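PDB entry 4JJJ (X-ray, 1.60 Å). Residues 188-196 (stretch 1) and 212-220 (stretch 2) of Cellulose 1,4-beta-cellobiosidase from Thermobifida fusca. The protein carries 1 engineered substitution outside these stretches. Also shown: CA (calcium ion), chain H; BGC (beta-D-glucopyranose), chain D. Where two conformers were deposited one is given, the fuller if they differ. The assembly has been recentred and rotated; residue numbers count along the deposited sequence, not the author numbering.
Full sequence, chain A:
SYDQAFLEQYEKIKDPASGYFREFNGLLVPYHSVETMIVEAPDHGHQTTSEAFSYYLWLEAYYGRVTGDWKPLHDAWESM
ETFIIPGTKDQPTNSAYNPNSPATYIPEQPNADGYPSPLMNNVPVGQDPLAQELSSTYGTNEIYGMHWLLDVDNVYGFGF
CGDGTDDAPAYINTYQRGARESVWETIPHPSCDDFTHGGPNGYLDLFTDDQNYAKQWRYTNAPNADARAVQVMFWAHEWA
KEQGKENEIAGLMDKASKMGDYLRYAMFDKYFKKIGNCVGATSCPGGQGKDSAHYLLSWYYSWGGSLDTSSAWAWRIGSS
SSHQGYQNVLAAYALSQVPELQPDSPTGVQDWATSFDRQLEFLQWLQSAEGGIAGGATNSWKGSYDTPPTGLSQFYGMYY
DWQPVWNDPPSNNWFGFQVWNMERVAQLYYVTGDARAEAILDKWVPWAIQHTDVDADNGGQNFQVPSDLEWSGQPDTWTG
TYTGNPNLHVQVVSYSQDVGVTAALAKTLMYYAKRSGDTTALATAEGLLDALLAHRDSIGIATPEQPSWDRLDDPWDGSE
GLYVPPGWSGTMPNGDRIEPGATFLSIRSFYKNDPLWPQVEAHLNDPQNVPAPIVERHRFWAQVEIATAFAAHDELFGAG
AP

Stretch 1 (188-196) PHPSCDDFT
Stretch 2 (212-220) NYAKQWRYT

The two stretches meet as a short antiparallel β-ladder, extended at one end by an arginine that reaches across to backbone carbonyls and at the other by a lysine lying over a phenylalanine ring; together they bury 557 Å². Register is set by Cys192 opposite Trp217, a non-hydrogen-bonded pair (CA to CA 4.1 Å), and Asp193 opposite Gln216, a hydrogen-bonded pair (CA to CA 5.6 Å). In the latter, Asp193 N donates to Gln216 O (2.8 Å) and Gln216 N to Asp193 O (3.1 Å). Past the Cys192-Trp217 pair, Arg218 N donates a single backbone hydrogen bond to Ser191 O (3.0 Å), and Trp217 CA approaches the same Ser191 O at 3.1 Å in a CA-H...O contact.

Ser191 (phi/psi -62/-35) interrupts the extended path between strands 189-190 and 192-193, whereas residues 216-220 run as one strand. Arg218 (chi1 p, 52°; chi2 -97°, off-well; chi3 t; chi4 -92°) curls its guanidinium back to this break. Its NH1 donates to Pro190 O (2.9 Å) and, weakly, to Ser191 O (2.9 Å), both near the guanidinium plane. Water 1 extends the network, accepting from Arg218 NH2 (2.8 Å) and donating to Pro190 O (2.8 Å) and Asp193 OD2 (2.7 Å).

Cys192 (t) and Trp217 (p) share one face of the sheet, Cys192 SG lying 4.4 Å from Trp217 CB; Asp193 (t) and Gln216 (p) point to the other.

Beyond the ladder, Phe195 (phi/psi 71/15; m) receives Lys215 CG 3.8 Å from its ring centroid, nearly on the ring normal, a CH-pi contact. Lys215 is extended (m, t, t, t), and water 3 links its NZ (3.0 Å) to Asp194 OD2 (2.8 Å), the oxygen that also binds calcium at 2.4 Å.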

# COMPACT_ATOMS: atom_id res chain seq x y z
N PRO A 188 -14.41 -10.68 3.68
CA PRO A 188 -13.57 -10.37 4.81
C PRO A 188 -13.49 -11.53 5.80
O PRO A 188 -14.51 -12.15 6.11
CB PRO A 188 -14.15 -9.08 5.42
CG PRO A 188 -14.94 -8.50 4.25
CD PRO A 188 -15.56 -9.75 3.58
N HIS A 189 -12.31 -11.71 6.31
CA HIS A 189 -12.00 -12.85 7.16
C HIS A 189 -10.90 -12.56 8.17
O HIS A 189 -10.09 -11.61 8.04
CB HIS A 189 -11.65 -14.05 6.27
CG HIS A 189 -10.49 -13.82 5.37
ND1 HIS A 189 -10.57 -13.21 4.14
CD2 HIS A 189 -9.19 -14.04 5.59
CE1 HIS A 189 -9.36 -13.12 3.61
NE2 HIS A 189 -8.51 -13.64 4.45
N PRO A 190 -10.84 -13.39 9.23
CA PRO A 190 -9.82 -13.15 10.27
C PRO A 190 -8.44 -13.66 9.78
O PRO A 190 -8.31 -14.77 9.16
CB PRO A 190 -10.26 -14.06 11.41
CG PRO A 190 -11.03 -15.14 10.75
CD PRO A 190 -11.74 -14.53 9.58
N SER A 191 -7.40 -12.89 10.07
CA SER A 191 -6.04 -13.36 9.82
C SER A 191 -5.67 -14.65 10.64
O SER A 191 -4.89 -15.49 10.22
CB SER A 191 -5.04 -12.27 10.16
OG SER A 191 -5.34 -11.16 9.31
N CYS A 192 -6.20 -14.72 11.85
CA CYS A 192 -6.03 -15.87 12.72
C CYS A 192 -7.33 -16.60 12.73
O CYS A 192 -8.28 -16.08 13.35
CB CYS A 192 -5.65 -15.40 14.08
SG CYS A 192 -5.24 -16.78 15.22
N ASP A 193 -7.42 -17.73 12.04
CA ASP A 193 -8.69 -18.46 11.80
C ASP A 193 -8.63 -19.78 12.63
O ASP A 193 -7.91 -20.68 12.30
CB ASP A 193 -8.84 -18.78 10.30
CG ASP A 193 -10.30 -19.14 9.93
OD1 ASP A 193 -11.00 -19.64 10.90
OD2 ASP A 193 -10.66 -18.90 8.80
N ASP A 194 -9.44 -19.81 13.71
CA ASP A 194 -9.60 -20.96 14.60
C ASP A 194 -10.94 -21.60 14.36
O ASP A 194 -11.41 -22.41 15.16
CB ASP A 194 -9.43 -20.58 16.06
CG ASP A 194 -10.63 -19.83 16.62
OD1 ASP A 194 -11.38 -19.25 15.80
OD2 ASP A 194 -10.82 -19.90 17.84
N PHE A 195 -11.56 -21.26 13.25
CA PHE A 195 -12.78 -21.80 12.81
C PHE A 195 -13.99 -21.37 13.64
O PHE A 195 -15.06 -21.95 13.44
CB PHE A 195 -12.80 -23.34 12.66
CG PHE A 195 -11.69 -23.94 11.87
CD1 PHE A 195 -10.87 -23.21 11.02
CD2 PHE A 195 -11.46 -25.30 11.96
CE1 PHE A 195 -9.84 -23.80 10.31
CE2 PHE A 195 -10.42 -25.87 11.23
CZ PHE A 195 -9.67 -25.14 10.35
N THR A 196 -13.88 -20.33 14.47
CA THR A 196 -14.98 -19.84 15.24
C THR A 196 -16.10 -19.36 14.38
O THR A 196 -17.29 -19.58 14.63
CB THR A 196 -14.53 -18.75 16.23
OG1 THR A 196 -13.66 -19.28 17.19
CG2 THR A 196 -15.81 -18.16 16.97
N ASN A 212 -6.85 -31.44 3.82
CA ASN A 212 -6.98 -31.29 5.26
C ASN A 212 -7.03 -29.77 5.53
O ASN A 212 -6.38 -29.04 4.72
CB ASN A 212 -5.72 -31.87 5.95
CG ASN A 212 -5.59 -33.38 5.80
OD1 ASN A 212 -6.45 -34.15 6.24
ND2 ASN A 212 -4.49 -33.80 5.19
N TYR A 213 -7.79 -29.29 6.53
CA TYR A 213 -7.70 -27.86 6.95
C TYR A 213 -7.31 -27.75 8.40
O TYR A 213 -7.84 -28.42 9.31
CB TYR A 213 -9.00 -27.04 6.68
CG TYR A 213 -9.25 -26.94 5.22
CD1 TYR A 213 -8.60 -25.98 4.43
CD2 TYR A 213 -10.07 -27.79 4.57
CE1 TYR A 213 -8.79 -25.90 3.06
CE2 TYR A 213 -10.27 -27.76 3.19
CZ TYR A 213 -9.64 -26.76 2.42
OH TYR A 213 -9.85 -26.67 1.08
N ALA A 214 -6.35 -26.89 8.69
CA ALA A 214 -5.93 -26.73 10.03
C ALA A 214 -6.13 -25.27 10.48
O ALA A 214 -5.97 -24.38 9.65
CB ALA A 214 -4.44 -27.12 10.17
N LYS A 215 -6.39 -25.09 11.75
CA LYS A 215 -6.45 -23.71 12.32
C LYS A 215 -5.08 -23.07 12.11
O LYS A 215 -4.04 -23.75 12.28
CB LYS A 215 -6.77 -23.80 13.80
CG LYS A 215 -8.15 -24.40 14.03
CD LYS A 215 -8.45 -24.51 15.47
CE LYS A 215 -9.85 -25.12 15.72
NZ LYS A 215 -10.14 -25.10 17.19
N GLN A 216 -5.05 -21.77 11.74
CA GLN A 216 -3.76 -21.15 11.28
C GLN A 216 -3.92 -19.64 11.25
O GLN A 216 -5.05 -19.08 11.36
CB GLN A 216 -3.50 -21.64 9.86
CG GLN A 216 -4.56 -21.22 8.85
CD GLN A 216 -4.28 -21.84 7.52
OE1 GLN A 216 -3.78 -21.19 6.58
NE2 GLN A 216 -4.55 -23.12 7.39
N TRP A 217 -2.77 -19.01 11.19
CA TRP A 217 -2.67 -17.54 11.07
C TRP A 217 -1.90 -17.28 9.80
O TRP A 217 -1.05 -18.04 9.35
CB TRP A 217 -1.90 -17.02 12.30
CG TRP A 217 -0.58 -17.67 12.63
CD1 TRP A 217 -0.37 -18.76 13.36
CD2 TRP A 217 0.68 -17.30 12.08
NE1 TRP A 217 0.96 -19.11 13.37
CE2 TRP A 217 1.65 -18.20 12.59
CE3 TRP A 217 1.08 -16.26 11.23
CZ2 TRP A 217 3.02 -18.10 12.25
CZ3 TRP A 217 2.44 -16.15 10.89
CH2 TRP A 217 3.38 -17.06 11.38
N ARG A 218 -2.12 -16.06 9.24
CA ARG A 218 -1.33 -15.56 8.17
C ARG A 218 -1.49 -14.02 8.11
O ARG A 218 -2.57 -13.53 8.45
CB ARG A 218 -1.70 -16.14 6.82
CG ARG A 218 -3.17 -16.07 6.41
CD ARG A 218 -3.87 -17.40 6.74
NE ARG A 218 -5.22 -17.40 6.12
CZ ARG A 218 -6.34 -17.01 6.70
NH1 ARG A 218 -6.34 -16.57 7.96
NH2 ARG A 218 -7.42 -17.04 6.00
N TYR A 219 -0.44 -13.35 7.65
CA TYR A 219 -0.41 -11.88 7.60
C TYR A 219 0.15 -11.51 6.24
O TYR A 219 0.85 -12.26 5.63
CB TYR A 219 0.46 -11.27 8.74
CG TYR A 219 -0.13 -11.68 10.07
CD1 TYR A 219 -1.34 -11.14 10.54
CD2 TYR A 219 0.42 -12.74 10.80
CE1 TYR A 219 -1.92 -11.60 11.74
CE2 TYR A 219 -0.13 -13.16 11.99
CZ TYR A 219 -1.36 -12.63 12.43
OH TYR A 219 -2.06 -13.09 13.58
N THR A 220 -0.13 -10.28 5.81
CA THR A 220 0.36 -9.75 4.59
C THR A 220 0.90 -8.35 4.79
O THR A 220 0.22 -7.49 5.31
CB THR A 220 -0.68 -9.63 3.54
OG1 THR A 220 -1.43 -10.88 3.41
CG2 THR A 220 -0.04 -9.31 2.19
CA CA H . -10.51 -18.23 19.54
C2 BGC D . -3.58 -9.63 0.54
C3 BGC D . -2.88 -10.92 0.31
C4 BGC D . -2.94 -11.40 -1.15
C5 BGC D . -2.49 -10.18 -2.01
C6 BGC D . -2.49 -10.60 -3.47
C1 BGC D . -3.05 -8.59 -0.44
O2 BGC D . -3.44 -9.21 1.87
O3 BGC D . -3.43 -11.82 1.20
O4 BGC D . -1.96 -12.44 -1.40
O5 BGC D . -3.26 -9.01 -1.78
O6 BGC D . -3.86 -10.62 -3.91
O HOH W 1 -9.70 -16.66 7.66
O HOH W 2 -4.37 -12.39 6.83
O HOH W 3 -10.58 -22.58 18.66
O HOH W 4 -12.55 -17.74 19.48
O HOH W 5 -9.17 -16.49 20.57
O HOH W 6 -8.43 -19.46 19.55
O HOH W 7 -10.77 -19.01 21.62